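Local structure of endo-alpha-(1->5)-L-arabinanase (Bacillus licheniformis, 6B7K) at residues 208-213 and 217-222; 68-71 and 75-78; 86-91 and 143-148. The protein probably hydrolyses internal alpha-(1->5)-linkages between arabinofuranose units in arabinans, as a calcium-binding glycoside hydrolase of family 43. One frame throughout, in Å; residues are numbered along the deposited sequence.

Interaction 1: 208-213 and 217-222; sequences SFDSCC and DSTYKI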
ATOM      1  N   SER A 208       0.201  -3.238   8.069  1.00 33.87           N
ATOM      2  CA  SER A 208       0.280  -4.690   8.058  1.00 35.36           C
ATOM      3  C   SER A 208       1.324  -5.135   9.073  1.00 36.28           C
ATOM      4  O   SER A 208       2.432  -4.591   9.107  1.00 36.29           O
ATOM      5  CB  SER A 208       0.626  -5.210   6.661  1.00 35.81           C
ATOM      6  OG  SER A 208      -0.363  -4.823   5.724  1.00 35.51           O
ATOM      7  N   PHE A 209       0.967  -6.115   9.895  1.00 37.52           N
ATOM      8  CA  PHE A 209       1.843  -6.624  10.938  1.00 39.85           C
ATOM      9  C   PHE A 209       2.446  -7.965  10.535  1.00 41.44           C
ATOM     10  O   PHE A 209       1.810  -8.774   9.854  1.00 41.76           O
ATOM     11  CB  PHE A 209       1.086  -6.789  12.261  1.00 41.52           C
ATOM     12  CG  PHE A 209       0.919  -5.513  13.041  1.00 40.92           C
ATOM     13  CD1 PHE A 209       1.556  -4.346  12.649  1.00 39.94           C
ATOM     14  CD2 PHE A 209       0.132  -5.489  14.184  1.00 41.67           C
ATOM     15  CE1 PHE A 209       1.402  -3.178  13.375  1.00 39.92           C
ATOM     16  CE2 PHE A 209      -0.025  -4.326  14.914  1.00 41.65           C
ATOM     17  CZ  PHE A 209       0.610  -3.169  14.509  1.00 40.85           C
ATOM     18  N   ASP A 210       3.692  -8.181  10.965  1.00 43.23           N
ATOM     19  CA  ASP A 210       4.367  -9.476  10.926  1.00 46.12           C
ATOM     20  C   ASP A 210       4.727  -9.923   9.507  1.00 45.33           C
ATOM     21  O   ASP A 210       4.868  -9.090   8.606  1.00 43.12           O
ATOM     22  CB  ASP A 210       3.512 -10.530  11.641  1.00 49.22           C
ATOM     23  CG  ASP A 210       3.080 -10.095  13.034  1.00 50.97           C
ATOM     24  OD1 ASP A 210       3.930  -9.575  13.789  1.00 52.11           O
ATOM     25  OD2 ASP A 210       1.889 -10.273  13.374  1.00 51.36           O
ATOM     26  N   SER A 211       4.887 -11.232   9.303  1.00 47.76           N
ATOM     27  CA  SER A 211       5.568 -11.771   8.127  1.00 49.02           C
ATOM     28  C   SER A 211       4.596 -12.047   6.984  1.00 48.84           C
ATOM     29  O   SER A 211       3.474 -12.507   7.203  1.00 48.86           O
ATOM     30  CB  SER A 211       6.314 -13.055   8.501  1.00 51.69           C
ATOM     31  OG  SER A 211       7.138 -13.504   7.441  1.00 53.21           O
ATOM     32  N   CYS A 212       5.050 -11.804   5.752  1.00 49.26           N
ATOM     33  CA  CYS A 212       4.138 -11.717   4.617  1.00 49.14           C
ATOM     34  C   CYS A 212       4.288 -12.809   3.567  1.00 51.90           C
ATOM     35  O   CYS A 212       3.293 -13.159   2.932  1.00 52.69           O
ATOM     36  CB  CYS A 212       4.293 -10.360   3.919  1.00 47.23           C
ATOM     37  SG  CYS A 212       5.981  -9.918   3.476  1.00 48.31           S
ATOM     38  N   CYS A 213       5.483 -13.357   3.346  1.00 64.59           N
ATOM     39  CA  CYS A 213       5.719 -14.188   2.169  1.00 62.14           C
ATOM     40  C   CYS A 213       5.810 -15.678   2.486  1.00 56.98           C
ATOM     41  O   CYS A 213       6.441 -16.431   1.738  1.00 54.45           O
ATOM     42  CB  CYS A 213       6.981 -13.723   1.445  1.00 63.85           C
ATOM     43  SG  CYS A 213       6.666 -12.651   0.031  1.00 67.95           S
ATOM     44  N   ASP A 217       1.302 -20.394   5.657  1.00 48.43           N
ATOM     45  CA  ASP A 217       1.854 -20.301   7.001  1.00 47.88           C
ATOM     46  C   ASP A 217       2.260 -18.884   7.400  1.00 50.75           C
ATOM     47  O   ASP A 217       2.833 -18.703   8.476  1.00 51.89           O
ATOM     48  CB  ASP A 217       3.059 -21.231   7.133  1.00 45.14           C
ATOM     49  CG  ASP A 217       2.668 -22.636   7.519  1.00 43.19           C
ATOM     50  OD1 ASP A 217       1.485 -22.858   7.852  1.00 43.13           O
ATOM     51  OD2 ASP A 217       3.549 -23.519   7.493  1.00 42.28           O
ATOM     52  N   SER A 218       1.973 -17.883   6.577  1.00 53.05           N
ATOM     53  CA  SER A 218       2.428 -16.532   6.870  1.00 56.13           C
ATOM     54  C   SER A 218       1.588 -15.892   7.966  1.00 58.55           C
ATOM     55  O   SER A 218       0.360 -16.021   7.988  1.00 59.28           O
ATOM     56  CB  SER A 218       2.389 -15.669   5.608  1.00 58.17           C
ATOM     57  OG  SER A 218       1.103 -15.676   5.015  1.00 59.18           O
ATOM     58  N   THR A 219       2.261 -15.201   8.883  1.00 60.82           N
ATOM     59  CA  THR A 219       1.601 -14.438   9.942  1.00 64.35           C
ATOM     60  C   THR A 219       1.462 -13.002   9.461  1.00 70.42           C
ATOM     61  O   THR A 219       2.399 -12.212   9.559  1.00 72.94           O
ATOM     62  CB  THR A 219       2.398 -14.501  11.238  1.00 63.25           C
ATOM     63  OG1 THR A 219       3.678 -13.888  11.038  1.00 63.93           O
ATOM     64  CG2 THR A 219       2.607 -15.949  11.680  1.00 59.45           C
ATOM     65  N   TYR A 220       0.311 -12.670   8.901  1.00 47.18           N
ATOM     66  CA  TYR A 220       0.088 -11.341   8.362  1.00 45.87           C
ATOM     67  C   TYR A 220      -1.225 -10.819   8.920  1.00 46.90           C
ATOM     68  O   TYR A 220      -2.252 -11.504   8.847  1.00 47.48           O
ATOM     69  CB  TYR A 220       0.066 -11.373   6.824  1.00 44.74           C
ATOM     70  CG  TYR A 220       0.771 -10.223   6.113  1.00 43.22           C
ATOM     71  CD1 TYR A 220       1.702  -9.430   6.772  1.00 42.74           C
ATOM     72  CD2 TYR A 220       0.502  -9.939   4.774  1.00 41.99           C
ATOM     73  CE1 TYR A 220       2.344  -8.386   6.119  1.00 41.79           C
ATOM     74  CE2 TYR A 220       1.136  -8.895   4.116  1.00 40.68           C
ATOM     75  CZ  TYR A 220       2.051  -8.123   4.792  1.00 40.83           C
ATOM     76  OH  TYR A 220       2.680  -7.095   4.130  1.00 39.99           O
ATOM     77  N   LYS A 221      -1.200  -9.606   9.461  1.00 48.35           N
ATOM     78  CA  LYS A 221      -2.371  -9.013  10.082  1.00 51.22           C
ATOM     79  C   LYS A 221      -2.571  -7.604   9.545  1.00 44.98           C
ATOM     80  O   LYS A 221      -1.695  -7.032   8.896  1.00 42.00           O
ATOM     81  CB  LYS A 221      -2.242  -8.997  11.608  1.00 58.78           C
ATOM     82  CG  LYS A 221      -2.168 -10.375  12.227  1.00 65.81           C
ATOM     83  CD  LYS A 221      -1.725 -10.270  13.672  1.00 71.00           C
ATOM     84  CE  LYS A 221      -1.429 -11.638  14.248  1.00 80.12           C
ATOM     85  NZ  LYS A 221      -0.311 -12.291  13.517  1.00 86.27           N
ATOM     86  N   ILE A 222      -3.751  -7.052   9.819  1.00 42.41           N
ATOM     87  CA  ILE A 222      -4.108  -5.692   9.434  1.00 39.72           C
ATOM     88  C   ILE A 222      -4.529  -4.952  10.694  1.00 39.68           C
ATOM     89  O   ILE A 222      -5.478  -5.365  11.373  1.00 40.73           O
ATOM     90  CB  ILE A 222      -5.232  -5.666   8.385  1.00 38.54           C
ATOM     91  CG1 ILE A 222      -4.757  -6.304   7.077  1.00 37.33           C
ATOM     92  CG2 ILE A 222      -5.708  -4.241   8.150  1.00 38.02           C
ATOM     93  CD1 ILE A 222      -5.839  -6.413   6.030  1.00 36.88           C
TER

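Interaction 2: 68-71 and 75-78; sequences WWKM and NHEP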
ATOM      1  N   TRP A  68      16.964   4.477 -14.940  1.00 51.29           N
ATOM      2  CA  TRP A  68      17.450   5.065 -13.698  1.00 51.57           C
ATOM      3  C   TRP A  68      17.190   4.192 -12.474  1.00 50.64           C
ATOM      4  O   TRP A  68      17.641   4.554 -11.381  1.00 51.33           O
ATOM      5  CB  TRP A  68      16.835   6.451 -13.497  1.00 50.08           C
ATOM      6  CG  TRP A  68      15.347   6.450 -13.395  1.00 46.57           C
ATOM      7  CD1 TRP A  68      14.457   6.604 -14.416  1.00 45.08           C
ATOM      8  CD2 TRP A  68      14.568   6.293 -12.201  1.00 44.75           C
ATOM      9  NE1 TRP A  68      13.171   6.552 -13.934  1.00 42.86           N
ATOM     10  CE2 TRP A  68      13.212   6.362 -12.577  1.00 42.45           C
ATOM     11  CE3 TRP A  68      14.885   6.100 -10.854  1.00 45.05           C
ATOM     12  CZ2 TRP A  68      12.174   6.243 -11.653  1.00 40.37           C
ATOM     13  CZ3 TRP A  68      13.854   5.984  -9.937  1.00 43.11           C
ATOM     14  CH2 TRP A  68      12.515   6.055 -10.342  1.00 40.86           C
ATOM     15  N   TRP A  69      16.478   3.069 -12.616  1.00 49.26           N
ATOM     16  CA  TRP A  69      16.385   2.115 -11.516  1.00 48.73           C
ATOM     17  C   TRP A  69      17.753   1.540 -11.179  1.00 51.52           C
ATOM     18  O   TRP A  69      18.118   1.429 -10.003  1.00 52.44           O
ATOM     19  CB  TRP A  69      15.409   0.990 -11.866  1.00 46.99           C
ATOM     20  CG  TRP A  69      13.979   1.427 -11.945  1.00 45.00           C
ATOM     21  CD1 TRP A  69      13.450   2.592 -11.473  1.00 44.23           C
ATOM     22  CD2 TRP A  69      12.893   0.704 -12.537  1.00 43.64           C
ATOM     23  NE1 TRP A  69      12.101   2.638 -11.732  1.00 42.45           N
ATOM     24  CE2 TRP A  69      11.735   1.491 -12.386  1.00 42.10           C
ATOM     25  CE3 TRP A  69      12.788  -0.534 -13.179  1.00 43.70           C
ATOM     26  CZ2 TRP A  69      10.489   1.082 -12.855  1.00 40.39           C
ATOM     27  CZ3 TRP A  69      11.549  -0.937 -13.643  1.00 41.92           C
ATOM     28  CH2 TRP A  69      10.417  -0.133 -13.478  1.00 40.21           C
ATOM     29  N   LYS A  70      18.528   1.177 -12.204  1.00 53.52           N
ATOM     30  CA  LYS A  70      19.876   0.667 -11.989  1.00 56.91           C
ATOM     31  C   LYS A  70      20.777   1.677 -11.290  1.00 59.67           C
ATOM     32  O   LYS A  70      21.805   1.285 -10.730  1.00 63.01           O
ATOM     33  CB  LYS A  70      20.500   0.255 -13.326  1.00 58.40           C
ATOM     34  CG  LYS A  70      19.947  -1.037 -13.912  1.00 57.36           C
ATOM     35  CD  LYS A  70      20.529  -2.253 -13.207  1.00 59.22           C
ATOM     36  CE  LYS A  70      22.051  -2.274 -13.308  1.00 62.94           C
ATOM     37  NZ  LYS A  70      22.647  -3.449 -12.615  1.00 64.65           N
ATOM     38  N   MET A  71      20.421   2.963 -11.310  1.00 58.66           N
ATOM     39  CA  MET A  71      21.241   3.965 -10.636  1.00 60.52           C
ATOM     40  C   MET A  71      21.117   3.855  -9.122  1.00 59.75           C
ATOM     41  O   MET A  71      22.124   3.825  -8.406  1.00 62.44           O
ATOM     42  CB  MET A  71      20.846   5.368 -11.092  1.00 60.12           C
ATOM     43  CG  MET A  71      21.493   5.821 -12.381  1.00 62.44           C
ATOM     44  SD  MET A  71      21.047   7.526 -12.754  1.00 62.94           S
ATOM     45  CE  MET A  71      21.806   8.387 -11.377  1.00 65.26           C
ATOM     46  N   ASN A  75      20.764  -3.736  -8.036  1.00 71.35           N
ATOM     47  CA  ASN A  75      20.413  -5.147  -7.924  1.00 75.87           C
ATOM     48  C   ASN A  75      18.907  -5.376  -7.880  1.00 68.65           C
ATOM     49  O   ASN A  75      18.457  -6.380  -7.311  1.00 67.99           O
ATOM     50  CB  ASN A  75      21.067  -5.755  -6.682  1.00 85.38           C
ATOM     51  CG  ASN A  75      22.582  -5.661  -6.707  1.00100.82           C
ATOM     52  OD1 ASN A  75      23.184  -4.955  -5.897  1.00107.13           O
ATOM     53  ND2 ASN A  75      23.208  -6.387  -7.628  1.00105.17           N
ATOM     54  N   HIS A  76      18.113  -4.483  -8.467  1.00 62.05           N
ATOM     55  CA  HIS A  76      16.671  -4.547  -8.276  1.00 56.49           C
ATOM     56  C   HIS A  76      16.081  -5.776  -8.953  1.00 53.77           C
ATOM     57  O   HIS A  76      16.516  -6.185 -10.033  1.00 53.99           O
ATOM     58  CB  HIS A  76      15.997  -3.278  -8.801  1.00 53.38           C
ATOM     59  CG  HIS A  76      15.977  -3.158 -10.294  1.00 52.65           C
ATOM     60  ND1 HIS A  76      15.061  -3.818 -11.084  1.00 50.76           N
ATOM     61  CD2 HIS A  76      16.745  -2.430 -11.139  1.00 53.70           C
ATOM     62  CE1 HIS A  76      15.274  -3.514 -12.352  1.00 51.16           C
ATOM     63  NE2 HIS A  76      16.291  -2.674 -12.413  1.00 52.70           N
ATOM     64  N   GLU A  77      15.089  -6.370  -8.296  1.00 51.32           N
ATOM     65  CA  GLU A  77      14.388  -7.506  -8.861  1.00 50.30           C
ATOM     66  C   GLU A  77      13.596  -7.066 -10.091  1.00 47.60           C
ATOM     67  O   GLU A  77      13.135  -5.924 -10.161  1.00 45.98           O
ATOM     68  CB  GLU A  77      13.450  -8.117  -7.824  1.00 49.88           C
ATOM     69  CG  GLU A  77      14.122  -8.471  -6.507  1.00 52.03           C
ATOM     70  CD  GLU A  77      13.127  -8.853  -5.430  1.00 51.16           C
ATOM     71  OE1 GLU A  77      11.910  -8.800  -5.697  1.00 49.07           O
ATOM     72  OE2 GLU A  77      13.562  -9.200  -4.313  1.00 52.95           O
ATOM     73  N   PRO A  78      13.425  -7.954 -11.076  1.00 47.58           N
ATOM     74  CA  PRO A  78      12.749  -7.538 -12.317  1.00 45.55           C
ATOM     75  C   PRO A  78      11.330  -7.044 -12.096  1.00 42.57           C
ATOM     76  O   PRO A  78      10.896  -6.113 -12.785  1.00 41.25           O
ATOM     77  CB  PRO A  78      12.783  -8.810 -13.178  1.00 46.68           C
ATOM     78  CG  PRO A  78      12.946  -9.930 -12.204  1.00 48.08           C
ATOM     79  CD  PRO A  78      13.794  -9.380 -11.098  1.00 49.23           C
TER

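Interaction 3: 86-91 and 143-148; sequences SYYNGR and LVIDKD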
ATOM      1  N   SER A  86      -4.009   6.508  -7.435  1.00 33.43           N
ATOM      2  CA  SER A  86      -5.036   7.439  -6.992  1.00 34.43           C
ATOM      3  C   SER A  86      -5.122   8.582  -7.990  1.00 34.84           C
ATOM      4  O   SER A  86      -4.181   8.847  -8.744  1.00 34.40           O
ATOM      5  CB  SER A  86      -4.743   7.973  -5.586  1.00 34.90           C
ATOM      6  OG  SER A  86      -3.455   8.560  -5.527  1.00 34.89           O
ATOM      7  N   TYR A  87      -6.269   9.252  -7.987  1.00 35.78           N
ATOM      8  CA  TYR A  87      -6.497  10.428  -8.813  1.00 37.09           C
ATOM      9  C   TYR A  87      -6.511  11.659  -7.919  1.00 38.10           C
ATOM     10  O   TYR A  87      -7.207  11.681  -6.898  1.00 39.02           O
ATOM     11  CB  TYR A  87      -7.810  10.306  -9.589  1.00 38.28           C
ATOM     12  CG  TYR A  87      -8.012  11.371 -10.646  1.00 40.38           C
ATOM     13  CD1 TYR A  87      -7.479  11.222 -11.920  1.00 40.50           C
ATOM     14  CD2 TYR A  87      -8.742  12.521 -10.373  1.00 42.73           C
ATOM     15  CE1 TYR A  87      -7.666  12.189 -12.892  1.00 42.51           C
ATOM     16  CE2 TYR A  87      -8.934  13.493 -11.337  1.00 44.85           C
ATOM     17  CZ  TYR A  87      -8.394  13.322 -12.596  1.00 44.68           C
ATOM     18  OH  TYR A  87      -8.581  14.286 -13.560  1.00 46.74           O
ATOM     19  N   TYR A  88      -5.735  12.673  -8.293  1.00 38.12           N
ATOM     20  CA  TYR A  88      -5.608  13.869  -7.476  1.00 39.86           C
ATOM     21  C   TYR A  88      -5.063  15.003  -8.329  1.00 41.58           C
ATOM     22  O   TYR A  88      -4.140  14.800  -9.121  1.00 41.54           O
ATOM     23  CB  TYR A  88      -4.693  13.623  -6.272  1.00 39.19           C
ATOM     24  CG  TYR A  88      -4.176  14.884  -5.622  1.00 40.42           C
ATOM     25  CD1 TYR A  88      -5.013  15.693  -4.868  1.00 41.79           C
ATOM     26  CD2 TYR A  88      -2.847  15.260  -5.755  1.00 40.85           C
ATOM     27  CE1 TYR A  88      -4.542  16.843  -4.265  1.00 43.66           C
ATOM     28  CE2 TYR A  88      -2.366  16.411  -5.157  1.00 42.59           C
ATOM     29  CZ  TYR A  88      -3.218  17.196  -4.412  1.00 44.18           C
ATOM     30  OH  TYR A  88      -2.745  18.340  -3.814  1.00 46.42           O
ATOM     31  N   ASN A  89      -5.635  16.194  -8.146  1.00 43.86           N
ATOM     32  CA  ASN A  89      -5.220  17.397  -8.869  1.00 45.41           C
ATOM     33  C   ASN A  89      -5.287  17.181 -10.379  1.00 45.61           C
ATOM     34  O   ASN A  89      -4.443  17.668 -11.133  1.00 46.13           O
ATOM     35  CB  ASN A  89      -3.822  17.851  -8.442  1.00 44.92           C
ATOM     36  CG  ASN A  89      -3.525  19.289  -8.835  1.00 46.63           C
ATOM     37  OD1 ASN A  89      -4.437  20.075  -9.099  1.00 48.33           O
ATOM     38  ND2 ASN A  89      -2.246  19.638  -8.875  1.00 46.47           N
ATOM     39  N   GLY A  90      -6.291  16.429 -10.820  1.00 45.69           N
ATOM     40  CA  GLY A  90      -6.527  16.246 -12.238  1.00 46.62           C
ATOM     41  C   GLY A  90      -5.589  15.293 -12.942  1.00 45.62           C
ATOM     42  O   GLY A  90      -5.287  15.497 -14.121  1.00 46.67           O
ATOM     43  N   ARG A  91      -5.128  14.246 -12.261  1.00 44.10           N
ATOM     44  CA  ARG A  91      -4.176  13.322 -12.861  1.00 42.61           C
ATOM     45  C   ARG A  91      -4.025  12.110 -11.953  1.00 41.00           C
ATOM     46  O   ARG A  91      -4.121  12.226 -10.728  1.00 41.27           O
ATOM     47  CB  ARG A  91      -2.819  14.003 -13.087  1.00 42.49           C
ATOM     48  CG  ARG A  91      -1.904  13.276 -14.040  1.00 41.54           C
ATOM     49  CD  ARG A  91      -0.772  14.176 -14.504  1.00 42.87           C
ATOM     50  NE  ARG A  91       0.261  13.410 -15.194  1.00 42.45           N
ATOM     51  CZ  ARG A  91       0.194  13.043 -16.470  1.00 42.44           C
ATOM     52  NH1 ARG A  91      -0.860  13.375 -17.202  1.00 43.08           N
ATOM     53  NH2 ARG A  91       1.183  12.342 -17.011  1.00 41.94           N
ATOM     54  N   LEU A 143      -0.205   7.462  -1.176  1.00 35.75           N
ATOM     55  CA  LEU A 143      -0.557   8.872  -1.211  1.00 37.02           C
ATOM     56  C   LEU A 143      -1.823   9.116  -0.399  1.00 38.12           C
ATOM     57  O   LEU A 143      -2.744   8.295  -0.400  1.00 38.66           O
ATOM     58  CB  LEU A 143      -0.758   9.326  -2.658  1.00 37.09           C
ATOM     59  CG  LEU A 143      -1.251  10.746  -2.943  1.00 38.06           C
ATOM     60  CD1 LEU A 143      -0.257  11.780  -2.448  1.00 39.05           C
ATOM     61  CD2 LEU A 143      -1.508  10.919  -4.428  1.00 37.83           C
ATOM     62  N   VAL A 144      -1.859  10.247   0.302  1.00 38.66           N
ATOM     63  CA  VAL A 144      -3.011  10.642   1.103  1.00 38.82           C
ATOM     64  C   VAL A 144      -3.148  12.158   1.033  1.00 39.96           C
ATOM     65  O   VAL A 144      -2.147  12.884   1.035  1.00 40.06           O
ATOM     66  CB  VAL A 144      -2.883  10.153   2.564  1.00 38.66           C
ATOM     67  CG1 VAL A 144      -1.553  10.582   3.160  1.00 39.23           C
ATOM     68  CG2 VAL A 144      -4.046  10.658   3.410  1.00 39.55           C
ATOM     69  N   ILE A 145      -4.389  12.636   0.956  1.00 40.29           N
ATOM     70  CA  ILE A 145      -4.687  14.054   0.790  1.00 41.17           C
ATOM     71  C   ILE A 145      -5.247  14.596   2.098  1.00 43.09           C
ATOM     72  O   ILE A 145      -6.131  13.982   2.707  1.00 42.78           O
ATOM     73  CB  ILE A 145      -5.656  14.288  -0.383  1.00 41.19           C
ATOM     74  CG1 ILE A 145      -4.872  14.618  -1.652  1.00 40.63           C
ATOM     75  CG2 ILE A 145      -6.632  15.413  -0.079  1.00 43.01           C
ATOM     76  CD1 ILE A 145      -3.888  13.551  -2.086  1.00 38.50           C
ATOM     77  N   ASP A 146      -4.724  15.745   2.523  1.00 45.67           N
ATOM     78  CA  ASP A 146      -5.123  16.381   3.770  1.00 48.15           C
ATOM     79  C   ASP A 146      -6.609  16.722   3.773  1.00 48.99           C
ATOM     80  O   ASP A 146      -7.273  16.765   2.733  1.00 49.12           O
ATOM     81  CB  ASP A 146      -4.325  17.666   3.989  1.00 50.85           C
ATOM     82  CG  ASP A 146      -3.239  17.512   5.027  1.00 52.58           C
ATOM     83  OD1 ASP A 146      -3.104  16.408   5.595  1.00 52.32           O
ATOM     84  OD2 ASP A 146      -2.517  18.500   5.276  1.00 54.42           O
ATOM     85  N   LYS A 147      -7.128  16.986   4.972  1.00 50.17           N
ATOM     86  CA  LYS A 147      -8.433  17.621   5.080  1.00 51.89           C
ATOM     87  C   LYS A 147      -8.442  18.986   4.405  1.00 53.42           C
ATOM     88  O   LYS A 147      -9.510  19.475   4.023  1.00 54.81           O
ATOM     89  CB  LYS A 147      -8.836  17.754   6.550  1.00 53.59           C
ATOM     90  N   ASP A 148      -7.272  19.606   4.253  1.00 53.23           N
ATOM     91  CA  ASP A 148      -7.119  20.861   3.532  1.00 53.60           C
ATOM     92  C   ASP A 148      -6.750  20.660   2.068  1.00 51.04           C
ATOM     93  O   ASP A 148      -6.644  21.646   1.333  1.00 52.86           O
ATOM     94  CB  ASP A 148      -6.057  21.735   4.211  1.00 54.70           C
ATOM     95  CG  ASP A 148      -6.419  22.090   5.637  1.00 57.07           C
ATOM     96  OD1 ASP A 148      -7.627  22.137   5.952  1.00 58.44           O
ATOM     97  OD2 ASP A 148      -5.496  22.326   6.445  1.00 58.08           O
TER

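Interaction 1: 208-213 and 217-222
Cys212 lays its CB over one face of the Tyr220 ring, 3.5 Å from the ring centroid, a CH-pi contact displaced toward the rim on the CZ side. At the ring edge, near its plane, sits the backbone O of Phe209, 3.2 Å from Tyr220 CD1, while Ser208 CB comes obliquely to within 3.7 Å of Tyr220 CE1. The sulfur, Cys212 SG, stands farther off at an oblique angle, so the methylene does the touching. Tyr220 OH makes a weak hydrogen bond to Glu192, the predicted proton donor, and the phenol therefore borders the probable active site. The backbones carrying these side chains form a beta hairpin, the antiparallel second and third strands of one blade of the five-bladed GH43 propeller. Phe209 and Lys221 are its hydrogen-bonded pair, with Phe209 N to Lys221 O at 3.0 Å and Lys221 N to Phe209 O at 3.1 Å. Ser208 faces Ile222 as the next, non-hydrogen-bonded pair, and its OG bonds to Gln263. On the face carrying Phe209 and Lys221, the lysine bends at its last torsion (chi4 62°), which brings NZ to Asp210 OD2 at 3.0 Å. This salt bridge uses the anti side of the carboxylate oxygen, 27° out of the carboxylate plane. Toward the turn, Ser211 N reaches Thr219 OG1 in a weak hydrogen bond of 3.4 Å.

Interaction 2: 68-71 and 75-78
His76 and Trp69 meet edge to face: the benzene-ring edge of the indole is directed at the face of the imidazole, with centroids 5.6 Å apart and planes at 81°. Trp69 CE3 makes the approach, 4.0 Å from His76 CE1. The root of the same side chain adds a second touch, Trp69 CB lying obliquely to the imidazole at 3.7 Å from His76 CD2, and the histidine thus rests against both the methylene and the ring of the tryptophan. His76 CG sits between its own backbone N and carbonyl carbon (chi1 72°), a rotation that swings the imidazole toward the helix. The rotation of the ring is further fixed at His76 ND1, which donates a nearly straight hydrogen bond (170°) to Glu77 O, 3.0 Å away. That acceptor lies in the imidazole plane, although the donor stands well above the plane of the carbonyl. Lys70 contributes at the border of the contact, its aliphatic CG being 4.3 Å from His76 NE2. Its chain then folds back, and NZ bonds to Pro74 O in the connecting turn, so the ammonium group also links the helix to the loop. No hydrogen bond joins the two segments themselves. The contact packs the short helix 69-72 against the loop that leads into strand 81-87; there Trp69 and His76 both touch Val98 of strand 92-98, and Trp69 also meets Phe62, just past strand 54-61, edge to face.

Interaction 3: 86-91 and 143-148
Leu143 opens the contact by directing CD2 at Ser86 OG, 3.3 Å away, an approach of methyl to hydroxyl oxygen without a hydrogen bond. Its CG is anti to the backbone N (chi1 175°), which extends the branch toward strand 81-87. The backbone N of Leu143 is bonded to Asp84, a calcium ligand, so this end of the contact adjoins the metal site. Val144 points the other way, onto Trp152 and Ile196, as strand alternation requires. Ile145 turns back to meet Tyr88: its CG1 lies 3.4 Å from Tyr88 CD1, and its CD1 stands over the ring face, 3.9 Å from the centroid and 18° off the normal, in a CH-pi contact. Asn89 CB covers the opposite face, leaving the phenol ring sandwiched between aliphatic carbons, while Tyr88 OH bonds to Gly149 O beyond Asp148. The two strands, first in their respective sheets, are thus joined by side chains between adjacent blades of the GH43 beta-propeller and not by backbone pairing. Replacing Tyr88 with an alanine would probably leave Ile145 without the ring face it packs on and deprive Gly149 O of its hydroxyl partner. With no hydrogen bond or salt bridge between the segments, the seam depends on shape and apolar packing, and its polar anchors lie just beyond them at Asp84 and Gly149.

From the N terminus, interaction 2 comes first and closes a short loop, with three residues between its segments, folding helix 69-72 against the loop that leads into strand 81-87. Interaction 3 opens on that same strand and spans 51 residues, which include the rest of its four-stranded sheet, before strand 142-145 begins the next blade. Interaction 1 then closes the hairpin between strands 202-209 and 221-227, its segments including most of the connecting loop. The three follow in series; none nests within or crosses another. Their centres lie 26 to 29 Å apart, and interactions 1 and 3 are on opposite sides of the chain's centre. Two contacts are thus local, whereas interaction 3 joins neighbouring blades.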